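PDB 4D5T: protein A49R from Vaccinia virus, which adopts a Bcl-2-like fold and inhibits host NF-kappa-B activation by interacting with BTRC, thereby diminishing ubiquitination of the inhibitor NFKBIA. Local coordinates for residues 24-33 and 126-136. Numbering follows the deposited sequence. Where two conformers were deposited one is given.
Sequences IETIDNDILN and IADIDIKQVIR. With SO4 (sulfate ion), chain I.
The CA atoms come closest at Asn33 and Ala127, 5.7 Å apart, and Lys132 lies nearest Ile24; each segment runs from a loop or turn into the start of a helix, and the short helical segments 29-33 and 132-136 cross at 77°, axes 12.7 Å apart. Two asparagines converge on one carbonyl: Asn29 ND2 reaches Ile129 O at 3.2 Å within the carbonyl plane, whereas Asn33 ND2, 2.9 Å from Ile129 O, comes from above that plane. Their OD1 atoms share a water that also accepts from Ile131 N, so both amides are fixed in rotation. In this all-helical Bcl-2-family protein, the bonds tie the start of helix 29-40 to the type I beta turn Ile126-Ile129, which begins on the last residue of helix 112-126. The Lys132 chain runs antiparallel alongside Asn29, its CG 3.7 Å from Leu32 CD2; a bend at chi3 (74°) carries NZ to Ile27 O, 2.6 Å away, and to a sulfate probably from the crystallisation liquor. The same sulfate accepts from Asn29 N in a nearly straight bond. Arg136 meets the Glu25 carboxylate with NE to OE2 at 2.6 Å and NH2 to OE1 at 3.0 Å, both oxygens using syn lone pairs with the planes 22° apart. On the buried side, Ile24 CG1 and Leu32 CD2 pack against Ile135.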
loop_
_atom_site.group_PDB
_atom_site.type_symbol
_atom_site.label_atom_id
_atom_site.label_comp_id
_atom_site.label_asym_id
_atom_site.label_seq_id
_atom_site.Cartn_x
_atom_site.Cartn_y
_atom_site.Cartn_z
ATOM N N ILE A 24 0.190 6.728 -14.689
ATOM C CA ILE A 24 1.443 6.513 -13.880
ATOM C C ILE A 24 2.623 7.311 -14.511
ATOM O O ILE A 24 3.465 7.745 -13.774
ATOM C CB ILE A 24 1.701 4.980 -13.541
ATOM C CG1 ILE A 24 2.779 4.717 -12.430
ATOM C CG2 ILE A 24 1.967 4.198 -14.746
ATOM C CD1 ILE A 24 2.397 5.201 -11.028
ATOM N N GLU A 25 2.632 7.540 -15.851
ATOM C CA GLU A 25 3.708 8.389 -16.457
ATOM C C GLU A 25 3.652 9.870 -16.112
ATOM O O GLU A 25 4.662 10.528 -16.231
ATOM C CB GLU A 25 3.766 8.264 -17.972
ATOM C CG GLU A 25 3.740 6.838 -18.409
ATOM C CD GLU A 25 4.844 5.975 -17.795
ATOM O OE1 GLU A 25 5.921 6.511 -17.465
ATOM O OE2 GLU A 25 4.653 4.741 -17.621
ATOM N N THR A 26 2.499 10.366 -15.674
ATOM C CA THR A 26 2.320 11.761 -15.348
ATOM C C THR A 26 2.717 12.025 -13.902
ATOM O O THR A 26 2.713 13.184 -13.495
ATOM C CB THR A 26 0.877 12.196 -15.571
ATOM O OG1 THR A 26 0.006 11.566 -14.629
ATOM C CG2 THR A 26 0.386 11.758 -16.987
ATOM N N ILE A 27 3.058 10.989 -13.137
ATOM C CA ILE A 27 3.444 11.228 -11.773
ATOM C C ILE A 27 4.958 11.068 -11.550
ATOM O O ILE A 27 5.544 10.005 -11.759
ATOM C CB ILE A 27 2.765 10.242 -10.865
ATOM C CG1 ILE A 27 1.270 10.202 -11.183
ATOM C CG2 ILE A 27 3.018 10.626 -9.426
ATOM C CD1 ILE A 27 0.541 9.017 -10.579
ATOM N N ASP A 28 5.593 12.160 -11.164
ATOM C CA ASP A 28 7.020 12.181 -10.872
ATOM C C ASP A 28 7.309 11.144 -9.760
ATOM O O ASP A 28 6.546 11.011 -8.818
ATOM C CB ASP A 28 7.469 13.616 -10.469
ATOM C CG ASP A 28 9.014 13.713 -10.192
ATOM O OD1 ASP A 28 9.760 13.957 -11.168
ATOM O OD2 ASP A 28 9.535 13.541 -9.064
ATOM N N ASN A 29 8.418 10.429 -9.874
ATOM C CA ASN A 29 8.787 9.414 -8.897
ATOM C C ASN A 29 8.903 9.934 -7.496
ATOM O O ASN A 29 8.501 9.244 -6.567
ATOM C CB ASN A 29 10.098 8.715 -9.314
ATOM C CG ASN A 29 10.289 7.394 -8.614
ATOM O OD1 ASN A 29 9.433 6.510 -8.697
ATOM N ND2 ASN A 29 11.359 7.294 -7.870
ATOM N N ASP A 30 9.443 11.140 -7.315
ATOM C CA ASP A 30 9.621 11.655 -5.962
ATOM C C ASP A 30 8.248 11.946 -5.375
ATOM O O ASP A 30 8.037 11.766 -4.172
ATOM C CB ASP A 30 10.555 12.875 -5.900
ATOM C CG ASP A 30 12.021 12.527 -6.178
ATOM O OD1 ASP A 30 12.483 11.388 -5.874
ATOM O OD2 ASP A 30 12.734 13.430 -6.687
ATOM N N ILE A 31 7.309 12.396 -6.218
ATOM C CA ILE A 31 5.950 12.692 -5.739
ATOM C C ILE A 31 5.235 11.371 -5.419
ATOM O O ILE A 31 4.564 11.258 -4.395
ATOM C CB ILE A 31 5.198 13.546 -6.786
ATOM C CG1 ILE A 31 5.965 14.929 -6.884
ATOM C CG2 ILE A 31 3.688 13.576 -6.464
ATOM C CD1 ILE A 31 5.314 16.043 -7.651
ATOM N N LEU A 32 5.411 10.351 -6.261
ATOM C CA LEU A 32 4.814 9.050 -5.993
ATOM C C LEU A 32 5.253 8.509 -4.641
ATOM O O LEU A 32 4.425 8.096 -3.812
ATOM C CB LEU A 32 5.159 8.060 -7.118
ATOM C CG LEU A 32 4.748 6.612 -6.892
ATOM C CD1 LEU A 32 3.250 6.460 -6.837
ATOM C CD2 LEU A 32 5.328 5.763 -8.009
ATOM N N ASN A 33 6.544 8.585 -4.379
ATOM C CA ASN A 33 7.078 8.090 -3.105
ATOM C C ASN A 33 6.615 8.883 -1.892
ATOM O O ASN A 33 6.300 8.298 -0.852
ATOM C CB ASN A 33 8.594 8.019 -3.138
ATOM C CG ASN A 33 9.105 6.935 -4.088
ATOM O OD1 ASN A 33 8.346 6.044 -4.525
ATOM N ND2 ASN A 33 10.343 7.058 -4.484
ATOM N N ILE A 126 11.728 5.048 2.086
ATOM C CA ILE A 126 10.802 5.011 0.961
ATOM C C ILE A 126 11.204 6.049 -0.112
ATOM O O ILE A 126 10.968 5.809 -1.306
ATOM C CB ILE A 126 9.347 5.155 1.421
ATOM C CG1 ILE A 126 9.009 3.920 2.322
ATOM C CG2 ILE A 126 8.381 5.381 0.258
ATOM C CD1 ILE A 126 7.604 3.716 2.718
ATOM N N ALA A 127 11.774 7.169 0.311
ATOM C CA ALA A 127 12.193 8.187 -0.648
ATOM C C ALA A 127 13.172 7.662 -1.699
ATOM O O ALA A 127 13.222 8.194 -2.784
ATOM C CB ALA A 127 12.758 9.391 0.072
ATOM N N ASP A 128 13.905 6.581 -1.410
ATOM C CA ASP A 128 14.882 6.076 -2.335
ATOM C C ASP A 128 14.389 4.951 -3.275
ATOM O O ASP A 128 15.170 4.417 -4.078
ATOM C CB ASP A 128 16.134 5.631 -1.554
ATOM C CG ASP A 128 16.965 6.803 -1.080
ATOM O OD1 ASP A 128 16.763 7.967 -1.527
ATOM O OD2 ASP A 128 17.835 6.561 -0.220
ATOM N N ILE A 129 13.127 4.562 -3.182
ATOM C CA ILE A 129 12.607 3.453 -4.029
ATOM C C ILE A 129 12.259 3.920 -5.426
ATOM O O ILE A 129 12.169 5.124 -5.729
ATOM C CB ILE A 129 11.429 2.691 -3.359
ATOM C CG1 ILE A 129 10.088 3.490 -3.412
ATOM C CG2 ILE A 129 11.815 2.216 -1.961
ATOM C CD1 ILE A 129 8.878 2.724 -2.897
ATOM N N ASP A 130 12.103 2.956 -6.306
ATOM C CA ASP A 130 11.773 3.231 -7.702
ATOM C C ASP A 130 10.933 2.096 -8.256
ATOM O O ASP A 130 11.417 1.158 -8.862
ATOM C CB ASP A 130 13.048 3.401 -8.481
ATOM C CG ASP A 130 12.797 3.643 -9.962
ATOM O OD1 ASP A 130 11.596 3.975 -10.359
ATOM O OD2 ASP A 130 13.870 3.455 -10.632
ATOM N N ILE A 131 9.653 2.188 -8.080
ATOM C CA ILE A 131 8.738 1.088 -8.390
ATOM C C ILE A 131 7.814 1.313 -9.584
ATOM O O ILE A 131 6.840 0.562 -9.778
ATOM C CB ILE A 131 7.912 0.645 -7.138
ATOM C CG1 ILE A 131 6.964 1.744 -6.575
ATOM C CG2 ILE A 131 8.838 0.139 -6.031
ATOM C CD1 ILE A 131 5.968 1.229 -5.535
ATOM N N LYS A 132 7.952 2.412 -10.296
ATOM C CA LYS A 132 7.039 2.704 -11.393
ATOM C C LYS A 132 6.973 1.514 -12.438
ATOM O O LYS A 132 5.892 1.189 -12.903
ATOM C CB LYS A 132 7.381 4.058 -12.091
ATOM C CG LYS A 132 6.931 5.280 -11.281
ATOM C CD LYS A 132 7.382 6.652 -11.832
ATOM C CE LYS A 132 6.641 7.076 -13.051
ATOM N NZ LYS A 132 6.984 8.502 -13.329
ATOM N N GLN A 133 8.099 0.897 -12.801
ATOM C CA GLN A 133 8.063 -0.196 -13.778
ATOM C C GLN A 133 7.368 -1.431 -13.260
ATOM O O GLN A 133 6.617 -2.071 -13.979
ATOM C CB GLN A 133 9.453 -0.557 -14.241
ATOM C CG GLN A 133 9.482 -1.811 -15.099
ATOM C CD GLN A 133 8.762 -1.675 -16.428
ATOM O OE1 GLN A 133 8.469 -0.574 -16.902
ATOM N NE2 GLN A 133 8.455 -2.830 -17.034
ATOM N N VAL A 134 7.565 -1.712 -11.975
ATOM C CA VAL A 134 6.879 -2.839 -11.400
ATOM C C VAL A 134 5.358 -2.547 -11.344
ATOM O O VAL A 134 4.571 -3.461 -11.520
ATOM C CB VAL A 134 7.424 -3.134 -9.995
ATOM C CG1 VAL A 134 6.842 -4.411 -9.512
ATOM C CG2 VAL A 134 8.908 -3.326 -10.098
ATOM N N ILE A 135 4.941 -1.315 -11.095
ATOM C CA ILE A 135 3.488 -0.998 -11.125
ATOM C C ILE A 135 2.959 -1.223 -12.601
ATOM O O ILE A 135 1.977 -1.902 -12.784
ATOM C CB ILE A 135 3.216 0.429 -10.632
ATOM C CG1 ILE A 135 3.561 0.545 -9.095
ATOM C CG2 ILE A 135 1.762 0.897 -10.783
ATOM C CD1 ILE A 135 3.665 1.930 -8.514
ATOM N N ARG A 136 3.652 -0.645 -13.579
ATOM C CA ARG A 136 3.229 -0.685 -14.982
ATOM C C ARG A 136 3.040 -2.109 -15.444
ATOM O O ARG A 136 2.088 -2.431 -16.134
ATOM C CB ARG A 136 4.404 -0.298 -15.931
ATOM C CG ARG A 136 4.547 1.119 -16.288
ATOM C CD ARG A 136 5.671 1.447 -17.285
ATOM N NE ARG A 136 6.115 2.756 -16.869
ATOM C CZ ARG A 136 7.252 3.089 -16.270
ATOM N NH1 ARG A 136 8.247 2.227 -16.065
ATOM N NH2 ARG A 136 7.452 4.382 -15.952
HETATM S S SO4 I . 10.486 9.784 -13.034
HETATM O O1 SO4 I . 10.173 10.969 -12.188
HETATM O O2 SO4 I . 10.536 10.076 -14.473
HETATM O O3 SO4 I . 9.491 8.783 -12.742
HETATM O O4 SO4 I . 11.807 9.265 -12.639
HETATM O O HOH W 1 8.842 4.671 -6.893
HETATM O O HOH W 2 11.811 10.087 -3.658
#